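Local coordinates for protein alpha-glucosidase (Bacteroides thetaiotaomicron, PDB 5XFM) that hydrolyses beta-L-arabinopyranosides and alpha-galactosides as a bifunctional glycoside hydrolase of family 97, at residues K69-S74 with H102-Q107; T153-P158 with K178-M183; L360-S365 with K398-D403; T511-L516 with Y607-K612. The protein carries 1 engineered substitution. All coordinates share one frame; numbering follows the deposited sequence.

Contacts 1 and 2 belong to one antiparallel sheet of the N-terminal part of the enzyme. Contact 1 holds one outermost strand of that sheet and contact 2 the other, with centres about 36 Å apart. Contact 3 joins two parallel strands in the barrel part. It lies near the metal: the side chain of Asp403 is about 5 Å from the bound calcium ion. Contact 2 relates to the same site through the chain, because calcium ligand Glu174 lies in the connection between its segments. The other protein ligands are Glu452 and Glu458. Contact 4 joins the barrel part to the C-terminal part. Its nearest atoms are about 16 Å from contact 3 and 15 Å from contact 2.

Contact 1. Residues K69-S74 with H102-Q107; sequences KLTGHS and HLENEQ
Lys69 and Glu104 form an antiparallel hydrogen-bonded pair, followed by the non-hydrogen-bonded pair Leu70 and Leu103, and the two short strand axes approach to 4.6 Å. Lys69 N donates to Glu104 O at 2.8 Å. Glu104 N returns a bond to Lys69 O at 2.9 Å. Further along, His102 O is gripped twice by one residue. Thr71 N reaches His102 O nearly head-on to the carbonyl, at 2.8 Å. Thr71 OG1 donates to the same His102 O at 3.0 Å, but from well above the carbonyl plane. The threonine can do this because OG1 sits between its backbone N and carbonyl carbon (chi1 54°). That torsion also leaves CG2 on the side of Glu104, where Thr71 CG2 lies 3.6 Å from Glu104 OE1 and also meets Glu104 CB. The two side chains cross at about a right angle. Gly72 O is the next acceptor. His102 N donates to Gly72 O, and His102 ND1 adds a weak bond to Gly72 O at 3.4 Å, in the plane of the imidazole. The ring is thus turned edge-on to the Gly72 carbonyl. On the other face of the sheet, Leu70 CD1 meets Leu103 CD2 at 3.7 Å, the two side chains crossing at a slant. Val32 and Leu68 also touch Leu103, while Lys69, Thr71 and His102 are exposed. The pairing belongs to a beta hairpin of strands 69-83 and 91-104. Strand 69-83 is an outermost strand of the large antiparallel sheet in the N-terminal region of this family 97 glycoside hydrolase.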
loop_
_atom_site.group_PDB
_atom_site.type_symbol
_atom_site.label_atom_id
_atom_site.label_comp_id
_atom_site.label_asym_id
_atom_site.label_seq_id
_atom_site.Cartn_x
_atom_site.Cartn_y
_atom_site.Cartn_z
ATOM N N LYS A 69 11.527 7.994 -33.722
ATOM C CA LYS A 69 10.605 8.809 -34.495
ATOM C C LYS A 69 9.203 8.563 -33.971
ATOM O O LYS A 69 8.871 7.442 -33.587
ATOM C CB LYS A 69 10.663 8.478 -35.986
ATOM C CG LYS A 69 12.055 8.438 -36.587
ATOM C CD LYS A 69 12.017 7.847 -37.991
ATOM C CE LYS A 69 13.381 7.915 -38.662
ATOM N NZ LYS A 69 13.787 9.322 -38.950
ATOM N N LEU A 70 8.405 9.622 -33.910
ATOM C CA LEU A 70 6.984 9.498 -33.628
ATOM C C LEU A 70 6.286 9.424 -34.978
ATOM O O LEU A 70 6.058 10.446 -35.625
ATOM C CB LEU A 70 6.482 10.689 -32.813
ATOM C CG LEU A 70 5.005 10.722 -32.416
ATOM C CD1 LEU A 70 4.691 9.616 -31.432
ATOM C CD2 LEU A 70 4.620 12.077 -31.844
ATOM N N THR A 71 5.945 8.213 -35.400
ATOM C CA THR A 71 5.362 7.986 -36.723
ATOM C C THR A 71 3.895 8.399 -36.808
ATOM O O THR A 71 3.382 8.689 -37.892
ATOM C CB THR A 71 5.501 6.507 -37.139
ATOM O OG1 THR A 71 4.932 5.676 -36.118
ATOM C CG2 THR A 71 6.961 6.138 -37.292
ATOM N N GLY A 72 3.210 8.386 -35.673
ATOM C CA GLY A 72 1.821 8.793 -35.636
ATOM C C GLY A 72 1.247 8.671 -34.243
ATOM O O GLY A 72 1.853 8.061 -33.369
ATOM N N HIS A 73 0.059 9.228 -34.041
ATOM C CA HIS A 73 -0.586 9.146 -32.742
ATOM C C HIS A 73 -2.106 9.151 -32.842
ATOM O O HIS A 73 -2.679 9.558 -33.851
ATOM C CB HIS A 73 -0.103 10.284 -31.842
ATOM C CG HIS A 73 -0.560 11.642 -32.277
ATOM N ND1 HIS A 73 -1.722 12.223 -31.812
ATOM C CD2 HIS A 73 -0.007 12.537 -33.128
ATOM C CE1 HIS A 73 -1.863 13.417 -32.359
ATOM N NE2 HIS A 73 -0.836 13.632 -33.163
ATOM N N SER A 74 -2.751 8.688 -31.779
ATOM C CA SER A 74 -4.204 8.647 -31.714
ATOM C C SER A 74 -4.690 9.096 -30.344
ATOM O O SER A 74 -3.961 9.037 -29.371
ATOM C CB SER A 74 -4.715 7.245 -32.037
ATOM O OG SER A 74 -4.345 6.324 -31.030
ATOM N N HIS A 102 2.950 6.206 -31.421
ATOM C CA HIS A 102 3.624 5.152 -32.163
ATOM C C HIS A 102 5.048 5.557 -32.494
ATOM O O HIS A 102 5.277 6.485 -33.271
ATOM C CB HIS A 102 2.849 4.802 -33.437
ATOM C CG HIS A 102 1.486 4.237 -33.177
ATOM N ND1 HIS A 102 0.369 5.026 -33.009
ATOM C CD2 HIS A 102 1.062 2.956 -33.061
ATOM C CE1 HIS A 102 -0.684 4.256 -32.794
ATOM N NE2 HIS A 102 -0.290 2.996 -32.825
ATOM N N LEU A 103 6.000 4.853 -31.888
ATOM C CA LEU A 103 7.413 5.173 -32.020
ATOM C C LEU A 103 8.150 4.144 -32.861
ATOM O O LEU A 103 7.758 2.979 -32.930
ATOM C CB LEU A 103 8.086 5.261 -30.646
ATOM C CG LEU A 103 7.468 6.170 -29.591
ATOM C CD1 LEU A 103 8.262 6.063 -28.295
ATOM C CD2 LEU A 103 7.445 7.595 -30.085
ATOM N N GLU A 104 9.238 4.589 -33.481
ATOM C CA GLU A 104 10.077 3.728 -34.302
ATOM C C GLU A 104 11.544 4.076 -34.068
ATOM O O GLU A 104 11.888 5.252 -33.961
ATOM C CB GLU A 104 9.703 3.899 -35.778
ATOM C CG GLU A 104 9.997 2.708 -36.660
ATOM C CD GLU A 104 9.397 2.861 -38.050
ATOM O OE1 GLU A 104 8.152 2.869 -38.168
ATOM O OE2 GLU A 104 10.171 2.966 -39.024
ATOM N N ASN A 105 12.410 3.069 -33.973
ATOM C CA ASN A 105 13.843 3.337 -33.894
ATOM C C ASN A 105 14.465 3.359 -35.283
ATOM O O ASN A 105 13.777 3.130 -36.271
ATOM C CB ASN A 105 14.575 2.319 -33.001
ATOM C CG ASN A 105 14.523 0.893 -33.536
ATOM O OD1 ASN A 105 14.047 0.629 -34.641
ATOM N ND2 ASN A 105 15.044 -0.035 -32.747
ATOM N N GLU A 106 15.768 3.621 -35.344
ATOM C CA GLU A 106 16.465 3.790 -36.612
ATOM C C GLU A 106 16.447 2.517 -37.445
ATOM O O GLU A 106 16.558 2.571 -38.669
ATOM C CB GLU A 106 17.915 4.222 -36.378
ATOM C CG GLU A 106 18.079 5.655 -35.899
ATOM C CD GLU A 106 19.510 5.985 -35.502
ATOM O OE1 GLU A 106 20.170 5.120 -34.885
ATOM O OE2 GLU A 106 19.972 7.106 -35.808
ATOM N N GLN A 107 16.290 1.376 -36.782
ATOM C CA GLN A 107 16.258 0.097 -37.479
ATOM C C GLN A 107 14.853 -0.218 -37.983
ATOM O O GLN A 107 14.641 -1.209 -38.673
ATOM C CB GLN A 107 16.748 -1.029 -36.562
ATOM C CG GLN A 107 18.217 -0.947 -36.161
ATOM C CD GLN A 107 18.486 0.137 -35.130
ATOM O OE1 GLN A 107 17.593 0.528 -34.375
ATOM N NE2 GLN A 107 19.721 0.624 -35.093
#

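Contact 2. Residues T153-P158 with K178-M183; sequences TTFLCP and KADAPM
Thr153 holds OG1 between its backbone N and carbonyl carbon (chi1 52°), which turns the hydroxyl to Asp180. Phe155 has CG anti to its own carbonyl carbon (chi1 -60°), and one face of its ring lies against the backbone of Ala179 and Asp180. The corner is a G1 beta bulge: Asp180 and Ala181 both face Thr154, and Asp180 has a positive phi (50°). Within the bulge Thr154 pairs with Ala181: Thr154 N donates to Ala181 O at 2.9 Å and Ala181 N donates back to Thr154 O. Thr153 OG1 donates to Asp180 OD1 at 2.6 Å, nearly in line with the C-O bond. The same OD1 forms a salt bridge with Arg200, and OD2 is hydrogen-bonded to Tyr563. Three partners thus hold the carboxylate. Asp180 N sits over the centre of the Phe155 ring, 3.4 Å above its plane. Phe155 CE2 touches Ala179 CB at 3.7 Å, while Phe155 CZ lies 3.2 Å from Asp180 OD2. An alanine in place of Phe155 would probably open a gap beside the Ala179-Asp180 peptide and leave Ala179 CB without its apolar partner. Strand 178-182 is an outermost strand of the N-terminal sheet, and the connection from 153-156 carries the calcium ligand Glu174. Thr154 CG2 packs on Met183 CG at 3.6 Å. At the other branch of Thr154 one water joins the two segments: it lies 2.6 Å from Thr154 OG1 and donates a hydrogen bond to Pro182 O.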
loop_
_atom_site.group_PDB
_atom_site.type_symbol
_atom_site.label_atom_id
_atom_site.label_comp_id
_atom_site.label_asym_id
_atom_site.label_seq_id
_atom_site.Cartn_x
_atom_site.Cartn_y
_atom_site.Cartn_z
ATOM N N THR A 153 11.621 18.881 -2.965
ATOM C CA THR A 153 12.069 18.026 -1.860
ATOM C C THR A 153 11.343 16.671 -1.863
ATOM O O THR A 153 10.355 16.480 -2.573
ATOM C CB THR A 153 11.894 18.710 -0.490
ATOM O OG1 THR A 153 10.552 19.184 -0.351
ATOM C CG2 THR A 153 12.859 19.878 -0.359
ATOM N N THR A 154 11.851 15.726 -1.078
ATOM C CA THR A 154 11.414 14.337 -1.192
ATOM C C THR A 154 10.997 13.694 0.134
ATOM O O THR A 154 11.499 14.050 1.198
ATOM C CB THR A 154 12.533 13.469 -1.812
ATOM O OG1 THR A 154 13.516 13.181 -0.813
ATOM C CG2 THR A 154 13.214 14.194 -2.972
ATOM N N PHE A 155 10.080 12.733 0.044
ATOM C CA PHE A 155 9.637 11.925 1.179
ATOM C C PHE A 155 9.769 10.459 0.778
ATOM O O PHE A 155 8.801 9.840 0.324
ATOM C CB PHE A 155 8.189 12.249 1.569
ATOM C CG PHE A 155 7.962 13.687 1.981
ATOM C CD1 PHE A 155 8.000 14.713 1.047
ATOM C CD2 PHE A 155 7.662 14.005 3.295
ATOM C CE1 PHE A 155 7.782 16.030 1.420
ATOM C CE2 PHE A 155 7.436 15.320 3.676
ATOM C CZ PHE A 155 7.495 16.333 2.737
ATOM N N LEU A 156 10.968 9.913 0.950
ATOM C CA LEU A 156 11.312 8.591 0.435
ATOM C C LEU A 156 11.826 7.621 1.498
ATOM O O LEU A 156 12.461 8.025 2.473
ATOM C CB LEU A 156 12.382 8.725 -0.653
ATOM C CG LEU A 156 12.174 9.818 -1.703
ATOM C CD1 LEU A 156 13.402 9.999 -2.592
ATOM C CD2 LEU A 156 10.965 9.464 -2.545
ATOM N N CYS A 157 11.568 6.335 1.283
ATOM C CA CYS A 157 12.224 5.289 2.058
ATOM C C CYS A 157 13.064 4.441 1.105
ATOM O O CYS A 157 12.619 4.090 0.004
ATOM C CB CYS A 157 11.207 4.429 2.812
ATOM S SG CYS A 157 10.041 3.544 1.753
ATOM N N PRO A 158 14.286 4.104 1.526
ATOM C CA PRO A 158 15.246 3.461 0.633
ATOM C C PRO A 158 14.964 1.986 0.423
ATOM O O PRO A 158 14.318 1.350 1.255
ATOM C CB PRO A 158 16.562 3.645 1.373
ATOM C CG PRO A 158 16.145 3.537 2.818
ATOM C CD PRO A 158 14.829 4.253 2.890
ATOM N N LYS A 178 12.559 9.881 5.237
ATOM C CA LYS A 178 13.031 11.219 5.579
ATOM C C LYS A 178 12.079 12.253 4.984
ATOM O O LYS A 178 11.752 12.197 3.795
ATOM C CB LYS A 178 14.451 11.466 5.068
ATOM C CG LYS A 178 15.512 10.554 5.647
ATOM C CD LYS A 178 16.905 11.073 5.305
ATOM C CE LYS A 178 17.223 10.899 3.820
ATOM N NZ LYS A 178 18.542 11.471 3.420
ATOM N N ALA A 179 11.605 13.178 5.811
ATOM C CA ALA A 179 10.629 14.152 5.344
ATOM C C ALA A 179 11.321 15.394 4.804
ATOM O O ALA A 179 12.263 15.895 5.409
ATOM C CB ALA A 179 9.663 14.528 6.466
ATOM N N ASP A 180 10.841 15.883 3.665
ATOM C CA ASP A 180 11.389 17.077 3.030
ATOM C C ASP A 180 12.908 17.034 2.893
ATOM O O ASP A 180 13.597 18.017 3.157
ATOM C CB ASP A 180 10.947 18.321 3.805
ATOM C CG ASP A 180 9.639 18.883 3.282
ATOM O OD1 ASP A 180 9.559 19.155 2.063
ATOM O OD2 ASP A 180 8.677 19.013 4.069
ATOM N N ALA A 181 13.418 15.877 2.489
ATOM C CA ALA A 181 14.838 15.707 2.232
ATOM C C ALA A 181 15.237 16.401 0.936
ATOM O O ALA A 181 14.440 16.484 0.002
ATOM C CB ALA A 181 15.184 14.236 2.168
ATOM N N PRO A 182 16.474 16.912 0.874
ATOM C CA PRO A 182 16.967 17.434 -0.404
ATOM C C PRO A 182 17.053 16.312 -1.435
ATOM O O PRO A 182 17.261 15.154 -1.046
ATOM C CB PRO A 182 18.359 17.983 -0.064
ATOM C CG PRO A 182 18.415 18.059 1.436
ATOM C CD PRO A 182 17.463 17.034 1.958
ATOM N N MET A 183 16.860 16.642 -2.712
ATOM C CA MET A 183 16.963 15.659 -3.784
ATOM C C MET A 183 18.375 15.095 -3.875
ATOM O O MET A 183 18.572 13.929 -4.223
ATOM C CB MET A 183 16.557 16.263 -5.136
ATOM C CG MET A 183 15.083 16.089 -5.466
ATOM S SD MET A 183 14.658 16.574 -7.147
ATOM C CE MET A 183 15.592 18.096 -7.326
HETATM O O HOH W 1 15.993 12.860 -1.427
#

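Contact 3. Residues L360-S365 with K398-D403; sequences LWYSSS and KGIKVD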
loop_
_atom_site.group_PDB
_atom_site.type_symbol
_atom_site.label_atom_id
_atom_site.label_comp_id
_atom_site.label_asym_id
_atom_site.label_seq_id
_atom_site.Cartn_x
_atom_site.Cartn_y
_atom_site.Cartn_z
ATOM N N LEU A 360 -4.546 -18.586 9.161
ATOM C CA LEU A 360 -3.321 -19.272 9.556
ATOM C C LEU A 360 -2.087 -18.717 8.844
ATOM O O LEU A 360 -2.136 -18.383 7.649
ATOM C CB LEU A 360 -3.442 -20.776 9.304
ATOM C CG LEU A 360 -4.533 -21.485 10.107
ATOM C CD1 LEU A 360 -4.482 -22.989 9.877
ATOM C CD2 LEU A 360 -4.391 -21.159 11.588
ATOM N N TRP A 361 -0.999 -18.608 9.611
ATOM C CA TRP A 361 0.303 -18.131 9.142
ATOM C C TRP A 361 1.064 -19.203 8.371
ATOM O O TRP A 361 1.156 -20.356 8.805
ATOM C CB TRP A 361 1.157 -17.663 10.331
ATOM C CG TRP A 361 2.434 -16.935 9.963
ATOM C CD1 TRP A 361 2.612 -15.577 9.898
ATOM C CD2 TRP A 361 3.712 -17.516 9.651
ATOM N NE1 TRP A 361 3.911 -15.282 9.550
ATOM C CE2 TRP A 361 4.606 -16.452 9.393
ATOM C CE3 TRP A 361 4.184 -18.827 9.556
ATOM C CZ2 TRP A 361 5.940 -16.665 9.051
ATOM C CZ3 TRP A 361 5.504 -19.034 9.211
ATOM C CH2 TRP A 361 6.367 -17.960 8.962
ATOM N N TYR A 362 1.591 -18.823 7.213
ATOM C CA TYR A 362 2.506 -19.674 6.458
ATOM C C TYR A 362 3.721 -18.882 6.011
ATOM O O TYR A 362 3.611 -17.689 5.734
ATOM C CB TYR A 362 1.806 -20.282 5.235
ATOM C CG TYR A 362 0.897 -21.449 5.545
ATOM C CD1 TYR A 362 -0.382 -21.245 6.048
ATOM C CD2 TYR A 362 1.316 -22.759 5.326
ATOM C CE1 TYR A 362 -1.215 -22.314 6.334
ATOM C CE2 TYR A 362 0.490 -23.833 5.610
ATOM C CZ TYR A 362 -0.772 -23.602 6.116
ATOM O OH TYR A 362 -1.596 -24.664 6.399
ATOM N N SER A 363 4.876 -19.535 5.921
ATOM C CA SER A 363 5.995 -18.925 5.215
ATOM C C SER A 363 5.858 -19.247 3.735
ATOM O O SER A 363 5.542 -20.382 3.365
ATOM C CB SER A 363 7.348 -19.409 5.743
ATOM O OG SER A 363 8.414 -18.678 5.138
ATOM N N SER A 364 6.074 -18.247 2.891
ATOM C CA SER A 364 6.154 -18.487 1.458
ATOM C C SER A 364 7.417 -19.271 1.176
ATOM O O SER A 364 7.545 -19.927 0.145
ATOM C CB SER A 364 6.183 -17.176 0.682
ATOM O OG SER A 364 7.461 -16.582 0.786
ATOM N N SER A 365 8.343 -19.195 2.123
ATOM C CA SER A 365 9.729 -19.577 1.894
ATOM C C SER A 365 9.966 -21.075 1.823
ATOM O O SER A 365 9.552 -21.855 2.689
ATOM C CB SER A 365 10.632 -18.952 2.960
ATOM O OG SER A 365 10.387 -19.505 4.238
ATOM N N LYS A 398 -10.552 -19.715 6.795
ATOM C CA LYS A 398 -11.028 -18.676 5.896
ATOM C C LYS A 398 -9.941 -17.777 5.317
ATOM O O LYS A 398 -10.211 -16.988 4.414
ATOM C CB LYS A 398 -12.059 -17.807 6.616
ATOM C CG LYS A 398 -13.345 -18.535 6.964
ATOM C CD LYS A 398 -13.904 -19.215 5.723
ATOM C CE LYS A 398 -15.414 -19.282 5.754
ATOM N NZ LYS A 398 -15.964 -19.570 4.398
ATOM N N GLY A 399 -8.725 -17.872 5.839
ATOM C CA GLY A 399 -7.660 -17.020 5.346
ATOM C C GLY A 399 -6.262 -17.494 5.673
ATOM O O GLY A 399 -6.067 -18.303 6.583
ATOM N N ILE A 400 -5.287 -17.012 4.908
ATOM C CA ILE A 400 -3.894 -17.291 5.214
ATOM C C ILE A 400 -3.037 -16.031 5.205
ATOM O O ILE A 400 -3.272 -15.095 4.429
ATOM C CB ILE A 400 -3.275 -18.312 4.243
ATOM C CG1 ILE A 400 -3.428 -17.861 2.793
ATOM C CG2 ILE A 400 -3.896 -19.665 4.452
ATOM C CD1 ILE A 400 -2.640 -18.716 1.822
ATOM N N LYS A 401 -2.047 -16.019 6.090
ATOM C CA LYS A 401 -1.056 -14.957 6.129
ATOM C C LYS A 401 0.290 -15.519 5.684
ATOM O O LYS A 401 0.871 -16.359 6.379
ATOM C CB LYS A 401 -0.966 -14.355 7.534
ATOM C CG LYS A 401 0.142 -13.329 7.718
ATOM C CD LYS A 401 0.206 -12.844 9.149
ATOM C CE LYS A 401 1.389 -11.926 9.367
ATOM N NZ LYS A 401 1.497 -11.446 10.768
ATOM N N VAL A 402 0.774 -15.063 4.526
ATOM C CA VAL A 402 1.985 -15.621 3.915
ATOM C C VAL A 402 3.164 -14.649 3.968
ATOM O O VAL A 402 3.066 -13.509 3.502
ATOM C CB VAL A 402 1.742 -16.014 2.449
ATOM C CG1 VAL A 402 2.947 -16.742 1.897
ATOM C CG2 VAL A 402 0.482 -16.880 2.322
ATOM N N ASP A 403 4.291 -15.119 4.505
ATOM C CA ASP A 403 5.375 -14.230 4.912
ATOM C C ASP A 403 6.707 -14.511 4.208
ATOM O O ASP A 403 6.871 -15.544 3.561
ATOM C CB ASP A 403 5.570 -14.324 6.426
ATOM C CG ASP A 403 5.976 -13.001 7.047
ATOM O OD1 ASP A 403 6.644 -12.201 6.354
ATOM O OD2 ASP A 403 5.619 -12.764 8.225
#
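The indole of Trp361 has the carbonyl oxygen Lys401 O over one face and the carboxylate oxygen Asp403 OD2 at its edge, near its plane. The edge contact is a weak hydrogen bond, with Trp361 NE1 donating to Asp403 OD2 at 3.3 Å. Trp361 CZ2 also packs on Asp403 CB, at 3.5 Å. The extended chain of Lys401 passes Trp361 at a slant, with Lys401 CD 3.7 Å from Trp361 CD1. Trp361 has CG anti to the backbone N (chi1 -170°), and chi2 of 97° sets the turn of the ring toward these partners. An alanine here would probably leave Asp403 OD2 without this donor and the Lys401 methylenes without the indole beside them. On the other face of the sheet Tyr362 CD1 meets Ile400 CG2 at 4.2 Å. Asp403 O accepts two bonds from one residue, from Ser364 N at 2.9 Å and from Ser364 OG at 3.0 Å. The backbones pair as parallel strands, as in Tyr362 N to Lys401 O at 2.7 Å. Strand 357-363, helix 382-395 and strand 399-403 form a beta-alpha-beta unit, consistent with the TIM barrel of this family, and Asp403 lies near the bound calcium ion.

Contact 4. Residues T511-L516 with Y607-K612; sequences TDVFQL and YKDDKK
Thr511 OG1 donates to Asp609 OD1 at 2.8 Å and accepts from Phe514 N at 3.2 Å, so it is gripped from both segments. The second is a capping bond: Thr511 is the N-cap residue of helix 512-521. With OG1 between the backbone N and the carbonyl carbon (chi1 65°), the hydroxyl can meet both Phe514 N and Asp609. Thr511 and Asp609 reach toward each other tip to tip, and OD1 is met from above the carboxylate plane. The helix N-terminus nearby would probably favour the negative charge of Asp609. The other oxygen, Asp609 OD2, is hydrogen-bonded to Gly637 N, so both carboxylate oxygens have a partner. Val513 packs beside this pair. Val513 CB lies 3.3 Å from Asp609 OD1, and Val513 CG2 is 3.4 Å from Lys608 O. The other branch, Val513 CG1, meets Tyr607 CB at 4.2 Å. One turn on, Leu516 CD1 touches Tyr607 CD2, also at 4.2 Å. The contact thus packs the start of a helix in the barrel part against the end of strand 603-609 in the C-terminal sheet. Helix 541-549 completes it: its Phe546 touches Leu516 and meets the Tyr607 ring edge-to-face, while Pro615 of strand 615-621 lies against Val513.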
loop_
_atom_site.group_PDB
_atom_site.type_symbol
_atom_site.label_atom_id
_atom_site.label_comp_id
_atom_site.label_asym_id
_atom_site.label_seq_id
_atom_site.Cartn_x
_atom_site.Cartn_y
_atom_site.Cartn_z
ATOM N N THR A 511 -1.513 8.632 22.557
ATOM C CA THR A 511 -2.699 8.477 23.395
ATOM C C THR A 511 -3.677 7.419 22.881
ATOM O O THR A 511 -3.578 6.958 21.741
ATOM C CB THR A 511 -3.437 9.809 23.540
ATOM O OG1 THR A 511 -3.950 10.215 22.261
ATOM C CG2 THR A 511 -2.487 10.874 24.057
ATOM N N ASP A 512 -4.623 7.040 23.735
ATOM C CA ASP A 512 -5.632 6.063 23.360
ATOM C C ASP A 512 -6.452 6.567 22.179
ATOM O O ASP A 512 -6.729 5.817 21.242
ATOM C CB ASP A 512 -6.556 5.749 24.540
ATOM C CG ASP A 512 -5.831 5.084 25.694
ATOM O OD1 ASP A 512 -4.623 4.803 25.554
ATOM O OD2 ASP A 512 -6.473 4.833 26.739
ATOM N N VAL A 513 -6.821 7.841 22.215
ATOM C CA VAL A 513 -7.648 8.403 21.154
ATOM C C VAL A 513 -6.849 8.469 19.850
ATOM O O VAL A 513 -7.403 8.259 18.772
ATOM C CB VAL A 513 -8.194 9.796 21.531
ATOM C CG1 VAL A 513 -8.968 10.391 20.374
ATOM C CG2 VAL A 513 -9.117 9.680 22.732
ATOM N N PHE A 514 -5.547 8.730 19.954
ATOM C CA PHE A 514 -4.640 8.582 18.813
ATOM C C PHE A 514 -4.803 7.197 18.183
ATOM O O PHE A 514 -4.984 7.063 16.972
ATOM C CB PHE A 514 -3.184 8.805 19.241
ATOM C CG PHE A 514 -2.179 8.632 18.127
ATOM C CD1 PHE A 514 -1.769 7.365 17.723
ATOM C CD2 PHE A 514 -1.620 9.739 17.504
ATOM C CE1 PHE A 514 -0.852 7.207 16.703
ATOM C CE2 PHE A 514 -0.692 9.587 16.482
ATOM C CZ PHE A 514 -0.311 8.320 16.081
ATOM N N GLN A 515 -4.711 6.172 19.020
ATOM C CA GLN A 515 -4.828 4.790 18.569
ATOM C C GLN A 515 -6.162 4.491 17.907
ATOM O O GLN A 515 -6.209 3.776 16.908
ATOM C CB GLN A 515 -4.597 3.822 19.738
ATOM C CG GLN A 515 -3.207 3.910 20.330
ATOM C CD GLN A 515 -2.151 3.470 19.325
ATOM O OE1 GLN A 515 -2.306 2.446 18.656
ATOM N NE2 GLN A 515 -1.074 4.237 19.220
ATOM N N LEU A 516 -7.246 4.976 18.508
ATOM C CA LEU A 516 -8.585 4.798 17.962
ATOM C C LEU A 516 -8.686 5.469 16.579
ATOM O O LEU A 516 -9.197 4.882 15.620
ATOM C CB LEU A 516 -9.634 5.351 18.937
ATOM C CG LEU A 516 -9.656 4.747 20.356
ATOM C CD1 LEU A 516 -10.805 5.304 21.184
ATOM C CD2 LEU A 516 -9.703 3.219 20.360
ATOM N N TYR A 607 -14.614 11.827 20.298
ATOM C CA TYR A 607 -13.551 11.193 21.058
ATOM C C TYR A 607 -12.379 12.153 21.092
ATOM O O TYR A 607 -11.905 12.604 20.046
ATOM C CB TYR A 607 -13.138 9.856 20.435
ATOM C CG TYR A 607 -14.226 8.808 20.458
ATOM C CD1 TYR A 607 -15.263 8.833 19.537
ATOM C CD2 TYR A 607 -14.221 7.803 21.412
ATOM C CE1 TYR A 607 -16.260 7.880 19.564
ATOM C CE2 TYR A 607 -15.211 6.847 21.447
ATOM C CZ TYR A 607 -16.228 6.888 20.522
ATOM O OH TYR A 607 -17.216 5.929 20.560
ATOM N N LYS A 608 -11.916 12.461 22.294
ATOM C CA LYS A 608 -10.916 13.498 22.472
ATOM C C LYS A 608 -9.969 13.137 23.622
ATOM O O LYS A 608 -10.331 12.362 24.503
ATOM C CB LYS A 608 -11.648 14.830 22.707
ATOM C CG LYS A 608 -10.928 15.910 23.483
ATOM C CD LYS A 608 -11.902 17.023 23.830
ATOM C CE LYS A 608 -11.208 18.187 24.504
ATOM N NZ LYS A 608 -12.167 19.289 24.791
ATOM N N ASP A 609 -8.765 13.700 23.627
ATOM C CA ASP A 609 -7.880 13.543 24.775
ATOM C C ASP A 609 -8.320 14.551 25.818
ATOM O O ASP A 609 -8.501 15.722 25.495
ATOM C CB ASP A 609 -6.410 13.787 24.403
ATOM C CG ASP A 609 -5.938 12.944 23.221
ATOM O OD1 ASP A 609 -6.161 11.715 23.222
ATOM O OD2 ASP A 609 -5.332 13.519 22.289
ATOM N N ASP A 610 -8.475 14.132 27.069
ATOM C CA ASP A 610 -8.772 15.135 28.080
ATOM C C ASP A 610 -7.454 15.841 28.365
ATOM O O ASP A 610 -6.396 15.363 27.959
ATOM C CB ASP A 610 -9.416 14.520 29.339
ATOM C CG ASP A 610 -8.493 13.573 30.103
ATOM O OD1 ASP A 610 -7.268 13.544 29.852
ATOM O OD2 ASP A 610 -9.016 12.840 30.975
ATOM N N LYS A 611 -7.522 16.970 29.057
ATOM C CA LYS A 611 -6.337 17.787 29.314
ATOM C C LYS A 611 -5.179 16.996 29.940
ATOM O O LYS A 611 -4.020 17.410 29.849
ATOM C CB LYS A 611 -6.712 19.005 30.165
ATOM C CG LYS A 611 -7.728 19.893 29.450
ATOM C CD LYS A 611 -7.262 21.339 29.356
ATOM C CE LYS A 611 -7.511 21.858 27.942
ATOM N NZ LYS A 611 -7.352 23.330 27.826
ATOM N N LYS A 612 -5.502 15.874 30.583
ATOM C CA LYS A 612 -4.506 15.006 31.194
ATOM C C LYS A 612 -4.040 13.933 30.210
ATOM O O LYS A 612 -3.096 13.196 30.488
ATOM C CB LYS A 612 -5.082 14.370 32.455
ATOM C CG LYS A 612 -4.432 14.852 33.752
ATOM C CD LYS A 612 -4.758 13.935 34.918
ATOM C CE LYS A 612 -6.137 14.272 35.486
ATOM N NZ LYS A 612 -6.145 15.604 36.170
#